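ABC transporter sugar binding protein (Xanthomonas axonopodis pv. citri, PDB 3UOR) probably binds maltose or a related sugar in the periplasm and hands it to an ABC transporter for uptake. Local coordinates at residues D183-I187 / G237-K241; I187-L191 / Y230-Y234; L198-Q203 / G296-A300; K241-Q246 / E389-R393. All coordinates share one frame; numbering follows the deposited sequence.

In the fold
Interactions 1, 2 and 4 form one cluster, and interaction 3 lies nearer the middle of the chain. Interactions 1 and 2, with centres about 8 Å apart, share Ile187; the centres of 2 and 4 are also about 8 Å apart, and 1 and 4 share Lys241. Segment 183-191 leads through strand 187-188 to helix 195-202, where interaction 3 lies with its centre about 15 Å from that of interaction 2. Helix 221-235 and the loop after it supply the second halves of interactions 1 and 2, then the first half of 4. Late helix 377-394 closes the cluster, so sequence-distant pieces build one α/β region of this binding protein.

Interaction 1: residues D183-I187 / G237-K241; sequences DRYAI and GWAPK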
loop_
_atom_site.group_PDB
_atom_site.type_symbol
_atom_site.label_atom_id
_atom_site.label_comp_id
_atom_site.label_asym_id
_atom_site.label_seq_id
_atom_site.Cartn_x
_atom_site.Cartn_y
_atom_site.Cartn_z
ATOM N N ASP A 183 9.973 -29.861 3.660
ATOM C CA ASP A 183 8.530 -29.700 3.446
ATOM C C ASP A 183 7.969 -28.411 4.064
ATOM O O ASP A 183 6.768 -28.156 4.002
ATOM C CB ASP A 183 7.766 -30.919 3.982
ATOM C CG ASP A 183 8.239 -32.241 3.363
ATOM O OD1 ASP A 183 8.476 -32.284 2.132
ATOM O OD2 ASP A 183 8.362 -33.239 4.117
ATOM N N ARG A 184 8.839 -27.612 4.674
ATOM C CA ARG A 184 8.423 -26.358 5.292
ATOM C C ARG A 184 9.334 -25.227 4.831
ATOM O O ARG A 184 10.413 -25.472 4.284
ATOM C CB ARG A 184 8.414 -26.479 6.812
ATOM C CG ARG A 184 7.489 -27.574 7.317
ATOM C CD ARG A 184 7.764 -27.921 8.772
ATOM N NE ARG A 184 7.696 -26.751 9.638
ATOM C CZ ARG A 184 8.195 -26.699 10.873
ATOM N NH1 ARG A 184 8.805 -27.762 11.375
ATOM N NH2 ARG A 184 8.092 -25.584 11.601
ATOM N N TYR A 185 8.896 -23.989 5.042
ATOM C CA TYR A 185 9.516 -22.870 4.356
ATOM C C TYR A 185 9.856 -21.728 5.290
ATOM O O TYR A 185 9.353 -21.664 6.406
ATOM C CB TYR A 185 8.605 -22.397 3.226
ATOM C CG TYR A 185 8.416 -23.462 2.176
ATOM C CD1 TYR A 185 9.263 -23.533 1.074
ATOM C CD2 TYR A 185 7.410 -24.415 2.295
ATOM C CE1 TYR A 185 9.105 -24.517 0.107
ATOM C CE2 TYR A 185 7.243 -25.415 1.330
ATOM C CZ TYR A 185 8.100 -25.462 0.242
ATOM O OH TYR A 185 7.960 -26.444 -0.722
ATOM N N ALA A 186 10.721 -20.829 4.831
ATOM C CA ALA A 186 11.068 -19.658 5.619
ATOM C C ALA A 186 10.000 -18.561 5.481
ATOM O O ALA A 186 9.614 -17.945 6.465
ATOM C CB ALA A 186 12.440 -19.137 5.222
ATOM N N ILE A 187 9.502 -18.335 4.266
ATOM C CA ILE A 187 8.624 -17.190 4.018
ATOM C C ILE A 187 7.555 -17.499 2.976
ATOM O O ILE A 187 7.809 -18.219 2.005
ATOM C CB ILE A 187 9.435 -15.968 3.534
ATOM C CG1 ILE A 187 8.554 -14.721 3.419
ATOM C CG2 ILE A 187 10.082 -16.262 2.189
ATOM C CD1 ILE A 187 9.380 -13.448 3.166
ATOM N N GLY A 237 14.305 -22.579 -2.191
ATOM C CA GLY A 237 13.345 -23.313 -1.392
ATOM C C GLY A 237 12.997 -22.571 -0.109
ATOM O O GLY A 237 12.465 -23.175 0.830
ATOM N N TRP A 238 13.295 -21.272 -0.053
ATOM C CA TRP A 238 12.971 -20.476 1.145
ATOM C C TRP A 238 11.488 -20.122 1.129
ATOM O O TRP A 238 10.818 -20.153 2.168
ATOM C CB TRP A 238 13.828 -19.210 1.249
ATOM C CG TRP A 238 15.289 -19.494 1.340
ATOM C CD1 TRP A 238 15.869 -20.620 1.823
ATOM C CD2 TRP A 238 16.358 -18.627 0.940
ATOM N NE1 TRP A 238 17.237 -20.516 1.756
ATOM C CE2 TRP A 238 17.563 -19.301 1.214
ATOM C CE3 TRP A 238 16.413 -17.342 0.392
ATOM C CZ2 TRP A 238 18.815 -18.739 0.939
ATOM C CZ3 TRP A 238 17.655 -16.785 0.113
ATOM C CH2 TRP A 238 18.838 -17.485 0.385
ATOM N N ALA A 239 10.987 -19.814 -0.066
ATOM C CA ALA A 239 9.587 -19.502 -0.286
ATOM C C ALA A 239 8.949 -20.545 -1.195
ATOM O O ALA A 239 9.477 -20.821 -2.262
ATOM C CB ALA A 239 9.470 -18.162 -0.938
ATOM N N PRO A 240 7.782 -21.080 -0.798
ATOM C CA PRO A 240 7.073 -22.073 -1.620
ATOM C C PRO A 240 6.566 -21.458 -2.914
ATOM O O PRO A 240 6.205 -20.272 -2.958
ATOM C CB PRO A 240 5.881 -22.473 -0.741
ATOM C CG PRO A 240 5.632 -21.245 0.135
ATOM C CD PRO A 240 7.024 -20.716 0.418
ATOM N N LYS A 241 6.526 -22.270 -3.963
ATOM C CA LYS A 241 6.054 -21.813 -5.260
ATOM C C LYS A 241 4.543 -21.987 -5.361
ATOM O O LYS A 241 4.059 -22.891 -6.041
ATOM C CB LYS A 241 6.778 -22.575 -6.381
ATOM C CG LYS A 241 8.259 -22.232 -6.468
ATOM C CD LYS A 241 8.937 -22.985 -7.591
ATOM C CE LYS A 241 10.411 -22.630 -7.646
ATOM N NZ LYS A 241 11.169 -23.408 -8.682
HETATM O O HOH W 1 6.994 -25.124 -3.507
#
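Trp238 O is gripped by two successive backbone amides: Ala186 N lies 2.7 Å from Trp238 O within the carbonyl plane, whereas Ile187 N, 3.1 Å from Trp238 O, approaches 36° out of that plane yet with the straighter hydrogen bond (162°). The pair ties the chain entering strand 187-188 of the mixed sheet to the exit of helix 221-235, closed off by a Schellman motif with Gly237 at positive phi. The corner at Ala186 lets neighbouring N-H groups converge on one oxygen. Next to it, Pro240 covers a face of the Tyr185 ring in a CH-pi contact, Pro240 CB standing 3.7 Å from the ring centroid and almost on its normal, while Trp238 O sits in plane at the ring edge. With CG anti to the carbonyl carbon (chi1 -63°), Tyr185 turns its ring onto the proline. Lys177 of helix 166-180 adds a cation-pi contact to this ring and hydrogen-bonds Gly237 O and Arg184 O. Further along, Ile187 CG2 rests 3.7 Å from Ala239 CB, and Ala239 CA points its hydrogen at Ile187 O, 3.2 Å away. A water finishes the contact, accepting from Lys241 N at 2.9 Å and lying 3.2 Å from Tyr185 OH.

Interaction 2: residues I187-L191 / Y230-Y234; sequences ILMPL and YDNMY
Leu191 CD2 lies over one face of the Tyr234 ring, 3.4 Å from Tyr234 CZ, while Met189 O, Tyr230 CE1 and Asp231 O occupy the edge of that ring close to its plane. Tyr230 in turn has Tyr234 CE2 3.7 Å above one face, displaced toward the rim, and a water in plane at its edge. The phenol of Tyr234 donates to Met189 O, with Tyr234 OH 2.7 Å from Met189 O and tilted 24° from the carbonyl plane, which fixes the far end of the ring against the chain just beyond strand 187-188. Two waters carry the Tyr230 hydroxyl to the same chain: one bridges it to Pro190 O, the other donates to Leu191 O. The thioether of Met189 bends at chi3 (-66°), bringing its methyl CE up to the helix side chains, 3.5 Å from Met233 SD and 4.0 Å from Tyr230 CD1; the two methionines cross at about a right angle. Met189 SD stands 5.3 Å from the Tyr230 ring centroid in an oblique Met-aromatic contact. Ile187 CG2 extends the apolar patch toward Met233 SD. Around these groups, Val392 of helix 377-394 touches both Leu191 and Tyr234, and Phe200 touches Met233. Helix 221-235 thus packs, through a buried face, on a short strand paired in parallel with strand 259-264, the layering of helix upon sheet expected of the α/β fold of periplasmic binding proteins.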
loop_
_atom_site.group_PDB
_atom_site.type_symbol
_atom_site.label_atom_id
_atom_site.label_comp_id
_atom_site.label_asym_id
_atom_site.label_seq_id
_atom_site.Cartn_x
_atom_site.Cartn_y
_atom_site.Cartn_z
ATOM N N ILE A 187 9.502 -18.335 4.266
ATOM C CA ILE A 187 8.624 -17.190 4.018
ATOM C C ILE A 187 7.555 -17.499 2.976
ATOM O O ILE A 187 7.809 -18.219 2.005
ATOM C CB ILE A 187 9.435 -15.968 3.534
ATOM C CG1 ILE A 187 8.554 -14.721 3.419
ATOM C CG2 ILE A 187 10.082 -16.262 2.189
ATOM C CD1 ILE A 187 9.380 -13.448 3.166
ATOM N N LEU A 188 6.365 -16.945 3.185
ATOM C CA LEU A 188 5.274 -17.046 2.229
ATOM C C LEU A 188 5.047 -15.725 1.483
ATOM O O LEU A 188 4.767 -14.692 2.097
ATOM C CB LEU A 188 3.976 -17.455 2.937
ATOM C CG LEU A 188 2.747 -17.378 2.031
ATOM C CD1 LEU A 188 2.849 -18.419 0.931
ATOM C CD2 LEU A 188 1.456 -17.556 2.822
ATOM N N MET A 189 5.187 -15.780 0.162
ATOM C CA MET A 189 4.922 -14.669 -0.738
ATOM C C MET A 189 4.158 -15.248 -1.928
ATOM O O MET A 189 4.771 -15.740 -2.880
ATOM C CB MET A 189 6.232 -14.068 -1.268
ATOM C CG MET A 189 7.195 -13.539 -0.212
ATOM S SD MET A 189 8.611 -12.668 -0.932
ATOM C CE MET A 189 9.448 -14.047 -1.778
ATOM N N PRO A 190 2.821 -15.206 -1.881
ATOM C CA PRO A 190 2.018 -15.824 -2.947
ATOM C C PRO A 190 2.343 -15.245 -4.319
ATOM O O PRO A 190 2.361 -14.034 -4.471
ATOM C CB PRO A 190 0.579 -15.491 -2.550
ATOM C CG PRO A 190 0.642 -15.206 -1.080
ATOM C CD PRO A 190 1.989 -14.571 -0.847
ATOM N N LEU A 191 2.585 -16.114 -5.299
ATOM C CA LEU A 191 3.033 -15.714 -6.632
ATOM C C LEU A 191 2.003 -14.915 -7.444
ATOM O O LEU A 191 2.350 -14.296 -8.449
ATOM C CB LEU A 191 3.459 -16.956 -7.416
ATOM C CG LEU A 191 4.807 -17.545 -6.996
ATOM C CD1 LEU A 191 5.031 -18.923 -7.604
ATOM C CD2 LEU A 191 5.935 -16.596 -7.382
ATOM N N TYR A 230 14.133 -11.542 -5.333
ATOM C CA TYR A 230 12.823 -12.177 -5.221
ATOM C C TYR A 230 12.804 -13.621 -5.797
ATOM O O TYR A 230 12.368 -14.564 -5.136
ATOM C CB TYR A 230 11.798 -11.287 -5.938
ATOM C CG TYR A 230 10.393 -11.827 -6.040
ATOM C CD1 TYR A 230 9.481 -11.657 -4.994
ATOM C CD2 TYR A 230 9.944 -12.453 -7.207
ATOM C CE1 TYR A 230 8.169 -12.114 -5.104
ATOM C CE2 TYR A 230 8.633 -12.922 -7.320
ATOM C CZ TYR A 230 7.750 -12.736 -6.267
ATOM O OH TYR A 230 6.450 -13.177 -6.348
ATOM N N ASP A 231 13.286 -13.799 -7.018
ATOM C CA ASP A 231 13.312 -15.142 -7.629
ATOM C C ASP A 231 14.162 -16.105 -6.792
ATOM O O ASP A 231 13.785 -17.261 -6.560
ATOM C CB ASP A 231 13.862 -15.050 -9.046
ATOM C CG ASP A 231 13.824 -16.380 -9.783
ATOM O OD1 ASP A 231 12.893 -17.184 -9.547
ATOM O OD2 ASP A 231 14.720 -16.599 -10.622
ATOM N N ASN A 232 15.305 -15.623 -6.316
ATOM C CA ASN A 232 16.214 -16.473 -5.546
ATOM C C ASN A 232 15.536 -17.172 -4.363
ATOM O O ASN A 232 15.869 -18.304 -4.050
ATOM C CB ASN A 232 17.426 -15.676 -5.056
ATOM C CG ASN A 232 18.457 -16.554 -4.385
ATOM O OD1 ASN A 232 19.041 -17.437 -5.011
ATOM N ND2 ASN A 232 18.700 -16.310 -3.105
ATOM N N MET A 233 14.600 -16.496 -3.699
ATOM C CA MET A 233 13.946 -17.077 -2.526
ATOM C C MET A 233 13.151 -18.337 -2.882
ATOM O O MET A 233 13.085 -19.273 -2.098
ATOM C CB MET A 233 13.000 -16.067 -1.859
ATOM C CG MET A 233 13.705 -14.812 -1.309
ATOM S SD MET A 233 12.588 -13.847 -0.253
ATOM C CE MET A 233 13.193 -12.212 -0.640
ATOM N N TYR A 234 12.493 -18.347 -4.034
ATOM C CA TYR A 234 11.798 -19.565 -4.437
ATOM C C TYR A 234 12.776 -20.645 -4.869
ATOM O O TYR A 234 12.584 -21.807 -4.539
ATOM C CB TYR A 234 10.802 -19.307 -5.565
ATOM C CG TYR A 234 9.776 -18.264 -5.222
ATOM C CD1 TYR A 234 8.529 -18.613 -4.719
ATOM C CD2 TYR A 234 10.067 -16.917 -5.385
ATOM C CE1 TYR A 234 7.594 -17.630 -4.413
ATOM C CE2 TYR A 234 9.146 -15.938 -5.083
ATOM C CZ TYR A 234 7.925 -16.293 -4.592
ATOM O OH TYR A 234 7.026 -15.290 -4.321
HETATM O O HOH W 2 4.719 -12.522 -4.305
HETATM O O HOH W 3 5.160 -13.483 -9.078
#

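Interaction 3: residues L198-Q203 / G296-A300; sequences LSFALQ and GAGIA
Gln203 NE2 donates to Ala297 O at 3.0 Å in a fairly straight bond (161°) that lies in the carbonyl plane and in the glutamine's own amide plane. The other large contact is apolar: the Ile299 side chain crosses those of Leu198 and Leu202 at about right angles, its CG1 3.9 Å from Leu198 CD2 and likewise 3.9 Å from Leu202 CD1. Ile299 CD1 comes within 3.4 Å of Ser199 OG. That hydroxyl, which also bonds Glu195 O one helical turn back, accepts a hydrogen bond from a water 2.7 Å from Ser199 OG; the same water accepts from Ile299 N. A second water accepts a hydrogen bond from Ala297 N and donates weakly to Gln203 O. The amide of Gln203 is positioned by outside partners: Trp166 NE1 donates to its OE1, and its NE2 also donates to Pro290 O. Near the helix end, Ala297 CB lies 3.8 Å from Leu202 O, a carbonyl that also accepts from Lys369 NZ. Helix 195-202 is thereby docked on the loop between strands 284-287 and 303-307, with Phe200 turned to helix 221-235, Leu198 touching helix 377-394, and Ile299 O bonded to Thr144 OG1 on strand 134-150.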
loop_
_atom_site.group_PDB
_atom_site.type_symbol
_atom_site.label_atom_id
_atom_site.label_comp_id
_atom_site.label_asym_id
_atom_site.label_seq_id
_atom_site.Cartn_x
_atom_site.Cartn_y
_atom_site.Cartn_z
ATOM N N LEU A 198 7.166 -5.704 -6.006
ATOM C CA LEU A 198 7.119 -4.246 -6.098
ATOM C C LEU A 198 7.855 -3.593 -4.908
ATOM O O LEU A 198 8.633 -2.656 -5.099
ATOM C CB LEU A 198 5.677 -3.748 -6.200
ATOM C CG LEU A 198 5.519 -2.228 -6.165
ATOM C CD1 LEU A 198 6.265 -1.608 -7.333
ATOM C CD2 LEU A 198 4.039 -1.849 -6.238
ATOM N N SER A 199 7.618 -4.095 -3.696
ATOM C CA SER A 199 8.278 -3.539 -2.501
ATOM C C SER A 199 9.787 -3.559 -2.691
ATOM O O SER A 199 10.450 -2.546 -2.505
ATOM C CB SER A 199 7.917 -4.338 -1.237
ATOM O OG SER A 199 6.525 -4.256 -0.992
ATOM N N PHE A 200 10.328 -4.713 -3.083
ATOM C CA PHE A 200 11.775 -4.848 -3.253
ATOM C C PHE A 200 12.308 -3.983 -4.390
ATOM O O PHE A 200 13.455 -3.545 -4.343
ATOM C CB PHE A 200 12.179 -6.328 -3.437
ATOM C CG PHE A 200 11.909 -7.162 -2.230
ATOM C CD1 PHE A 200 12.403 -6.770 -0.980
ATOM C CD2 PHE A 200 11.131 -8.304 -2.310
ATOM C CE1 PHE A 200 12.153 -7.517 0.156
ATOM C CE2 PHE A 200 10.873 -9.068 -1.159
ATOM C CZ PHE A 200 11.392 -8.667 0.074
ATOM N N ALA A 201 11.487 -3.751 -5.414
ATOM C CA ALA A 201 11.898 -2.904 -6.541
ATOM C C ALA A 201 11.905 -1.432 -6.144
ATOM O O ALA A 201 12.771 -0.655 -6.584
ATOM C CB ALA A 201 10.979 -3.131 -7.745
ATOM N N LEU A 202 10.944 -1.045 -5.305
ATOM C CA LEU A 202 10.924 0.312 -4.755
ATOM C C LEU A 202 12.128 0.622 -3.860
ATOM O O LEU A 202 12.404 1.778 -3.611
ATOM C CB LEU A 202 9.635 0.581 -3.980
ATOM C CG LEU A 202 8.398 0.642 -4.847
ATOM C CD1 LEU A 202 7.149 0.735 -3.967
ATOM C CD2 LEU A 202 8.528 1.827 -5.735
ATOM N N GLN A 203 12.835 -0.401 -3.369
ATOM C CA GLN A 203 14.024 -0.149 -2.536
ATOM C C GLN A 203 15.277 0.221 -3.341
ATOM O O GLN A 203 16.345 0.367 -2.765
ATOM C CB GLN A 203 14.332 -1.349 -1.627
ATOM C CG GLN A 203 13.191 -1.706 -0.685
ATOM C CD GLN A 203 13.490 -2.938 0.097
ATOM O OE1 GLN A 203 14.304 -3.772 -0.321
ATOM N NE2 GLN A 203 12.847 -3.075 1.249
ATOM N N GLY A 296 14.606 -0.859 4.501
ATOM C CA GLY A 296 14.413 -0.180 3.240
ATOM C C GLY A 296 13.045 0.422 3.017
ATOM O O GLY A 296 12.210 0.489 3.924
ATOM N N ALA A 297 12.824 0.864 1.787
ATOM C CA ALA A 297 11.533 1.421 1.407
ATOM C C ALA A 297 10.503 0.321 1.342
ATOM O O ALA A 297 10.818 -0.861 1.489
ATOM C CB ALA A 297 11.630 2.116 0.074
ATOM N N GLY A 298 9.262 0.722 1.125
ATOM C CA GLY A 298 8.174 -0.209 0.938
ATOM C C GLY A 298 7.110 0.537 0.172
ATOM O O GLY A 298 7.326 1.675 -0.255
ATOM N N ILE A 299 5.960 -0.091 0.004
ATOM C CA ILE A 299 4.864 0.489 -0.786
ATOM C C ILE A 299 4.145 1.599 0.013
ATOM O O ILE A 299 3.957 1.471 1.221
ATOM C CB ILE A 299 3.867 -0.631 -1.132
ATOM C CG1 ILE A 299 4.375 -1.426 -2.339
ATOM C CG2 ILE A 299 2.506 -0.102 -1.458
ATOM C CD1 ILE A 299 3.747 -2.791 -2.411
ATOM N N ALA A 300 3.760 2.674 -0.660
ATOM C CA ALA A 300 2.915 3.706 -0.070
ATOM C C ALA A 300 1.495 3.532 -0.576
ATOM O O ALA A 300 1.010 4.330 -1.386
ATOM C CB ALA A 300 3.442 5.078 -0.429
HETATM O O HOH W 4 5.799 -2.837 1.212
HETATM O O HOH W 5 15.316 1.362 0.353
#

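Interaction 4: residues K241-Q246 / E389-R393; sequences KVSETQ and ERVVR
Segment 241-246 is extended at Val242 and Ser243 and then closes into a short 3-10 turn at 244-246, passing helix 377-394 so that the closest CA atoms, those of Lys241 and Arg393, are 7.0 Å apart. The contact joins the loop after helix 221-235 to a late helix of this α/β binding protein, and its hub is the Arg393 guanidinium. A bend at chi3 (134°) turns this group back to the loop, where it meets three oxygens through bonds that are each weak: NH2 of Arg393 lies 2.6 Å from Gln246 OE1 and 3.1 Å from Lys241 O, both poorly aligned, and Arg393 NH1 is long at 3.4 Å from Ser243 OG but nearly straight (177°). The serine oxygen sits at the guanidinium edge in plane; the Gln246 amide is inclined 30° to the guanidinium and comes from the opposite direction. Ser243 N steadies that amide by donating to Gln246 OE1 at 2.8 Å, from above the carbonyl plane. Within the helix, Glu389 one turn earlier forms a salt bridge with NH1 of Arg393, although its modelled length is so short as to be doubtful. Lys241 lays its extended alkyl chain obliquely across Val392, with Lys241 CG 4.0 Å from Val392 CG1. Its ammonium bonds Gln235 OE1 on helix 221-235, and a water accepts from Lys241 NZ at 2.7 Å and donates to Arg393 O, also 2.7 Å away.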
loop_
_atom_site.group_PDB
_atom_site.type_symbol
_atom_site.label_atom_id
_atom_site.label_comp_id
_atom_site.label_asym_id
_atom_site.label_seq_id
_atom_site.Cartn_x
_atom_site.Cartn_y
_atom_site.Cartn_z
ATOM N N LYS A 241 6.526 -22.270 -3.963
ATOM C CA LYS A 241 6.054 -21.813 -5.260
ATOM C C LYS A 241 4.543 -21.987 -5.361
ATOM O O LYS A 241 4.059 -22.891 -6.041
ATOM C CB LYS A 241 6.778 -22.575 -6.381
ATOM C CG LYS A 241 8.259 -22.232 -6.468
ATOM C CD LYS A 241 8.937 -22.985 -7.591
ATOM C CE LYS A 241 10.411 -22.630 -7.646
ATOM N NZ LYS A 241 11.169 -23.408 -8.682
ATOM N N VAL A 242 3.802 -21.122 -4.679
ATOM C CA VAL A 242 2.349 -21.246 -4.634
ATOM C C VAL A 242 1.650 -19.918 -4.851
ATOM O O VAL A 242 2.243 -18.856 -4.619
ATOM C CB VAL A 242 1.874 -21.822 -3.291
ATOM C CG1 VAL A 242 2.326 -23.274 -3.140
ATOM C CG2 VAL A 242 2.412 -21.001 -2.150
ATOM N N SER A 243 0.395 -19.992 -5.307
ATOM C CA SER A 243 -0.521 -18.849 -5.343
ATOM C C SER A 243 -1.359 -18.867 -4.078
ATOM O O SER A 243 -1.381 -19.877 -3.377
ATOM C CB SER A 243 -1.435 -18.928 -6.561
ATOM O OG SER A 243 -0.686 -18.745 -7.752
ATOM N N GLU A 244 -2.049 -17.768 -3.779
ATOM C CA GLU A 244 -2.788 -17.662 -2.512
ATOM C C GLU A 244 -3.872 -18.720 -2.390
ATOM O O GLU A 244 -4.171 -19.201 -1.296
ATOM C CB GLU A 244 -3.403 -16.270 -2.308
ATOM C CG GLU A 244 -4.198 -16.155 -0.997
ATOM C CD GLU A 244 -4.524 -14.718 -0.608
ATOM O OE1 GLU A 244 -4.389 -13.816 -1.475
ATOM O OE2 GLU A 244 -4.913 -14.493 0.566
ATOM N N THR A 245 -4.449 -19.075 -3.529
ATOM C CA THR A 245 -5.493 -20.086 -3.592
ATOM C C THR A 245 -4.967 -21.468 -3.200
ATOM O O THR A 245 -5.727 -22.324 -2.744
ATOM C CB THR A 245 -6.111 -20.140 -5.003
ATOM O OG1 THR A 245 -6.926 -21.308 -5.121
ATOM C CG2 THR A 245 -5.019 -20.189 -6.065
ATOM N N GLN A 246 -3.662 -21.674 -3.376
ATOM C CA GLN A 246 -3.026 -22.955 -3.063
ATOM C C GLN A 246 -2.647 -23.046 -1.603
ATOM O O GLN A 246 -2.228 -24.098 -1.136
ATOM C CB GLN A 246 -1.769 -23.163 -3.902
ATOM C CG GLN A 246 -1.989 -23.055 -5.384
ATOM C CD GLN A 246 -0.709 -23.270 -6.144
ATOM O OE1 GLN A 246 -0.127 -22.329 -6.680
ATOM N NE2 GLN A 246 -0.249 -24.518 -6.183
ATOM N N GLU A 389 5.997 -14.490 -12.214
ATOM C CA GLU A 389 5.530 -15.830 -11.906
ATOM C C GLU A 389 6.076 -16.818 -12.942
ATOM O O GLU A 389 6.341 -17.980 -12.634
ATOM C CB GLU A 389 4.017 -15.869 -11.875
ATOM C CG GLU A 389 3.439 -17.229 -11.574
ATOM C CD GLU A 389 1.929 -17.195 -11.529
ATOM O OE1 GLU A 389 1.335 -16.311 -12.188
ATOM O OE2 GLU A 389 1.334 -18.045 -10.844
ATOM N N ARG A 390 6.278 -16.348 -14.165
ATOM C CA ARG A 390 6.829 -17.207 -15.210
ATOM C C ARG A 390 8.304 -17.475 -14.941
ATOM O O ARG A 390 8.793 -18.582 -15.149
ATOM C CB ARG A 390 6.671 -16.557 -16.578
ATOM C CG ARG A 390 6.422 -17.536 -17.697
ATOM C CD ARG A 390 5.512 -16.890 -18.728
ATOM N NE ARG A 390 6.106 -15.652 -19.217
ATOM C CZ ARG A 390 5.426 -14.551 -19.516
ATOM N NH1 ARG A 390 4.104 -14.519 -19.378
ATOM N NH2 ARG A 390 6.076 -13.480 -19.956
ATOM N N VAL A 391 9.009 -16.443 -14.498
ATOM C CA VAL A 391 10.389 -16.584 -14.087
ATOM C C VAL A 391 10.497 -17.598 -12.954
ATOM O O VAL A 391 11.328 -18.512 -13.014
ATOM C CB VAL A 391 10.969 -15.245 -13.636
ATOM C CG1 VAL A 391 12.250 -15.452 -12.815
ATOM C CG2 VAL A 391 11.211 -14.366 -14.842
ATOM N N VAL A 392 9.656 -17.446 -11.927
ATOM C CA VAL A 392 9.698 -18.359 -10.785
ATOM C C VAL A 392 9.297 -19.800 -11.135
ATOM O O VAL A 392 9.980 -20.751 -10.770
ATOM C CB VAL A 392 8.820 -17.889 -9.628
ATOM C CG1 VAL A 392 8.876 -18.896 -8.498
ATOM C CG2 VAL A 392 9.267 -16.483 -9.137
ATOM N N ARG A 393 8.178 -19.961 -11.819
ATOM C CA ARG A 393 7.652 -21.287 -12.087
ATOM C C ARG A 393 8.304 -21.914 -13.313
ATOM O O ARG A 393 8.740 -23.040 -13.254
ATOM C CB ARG A 393 6.134 -21.252 -12.264
ATOM C CG ARG A 393 5.370 -20.795 -11.025
ATOM C CD ARG A 393 3.873 -21.106 -11.156
ATOM N NE ARG A 393 3.371 -21.709 -9.923
ATOM C CZ ARG A 393 2.372 -21.206 -9.209
ATOM N NH1 ARG A 393 1.765 -20.106 -9.616
ATOM N NH2 ARG A 393 1.971 -21.798 -8.098
HETATM O O HOH W 6 9.742 -23.907 -10.883
#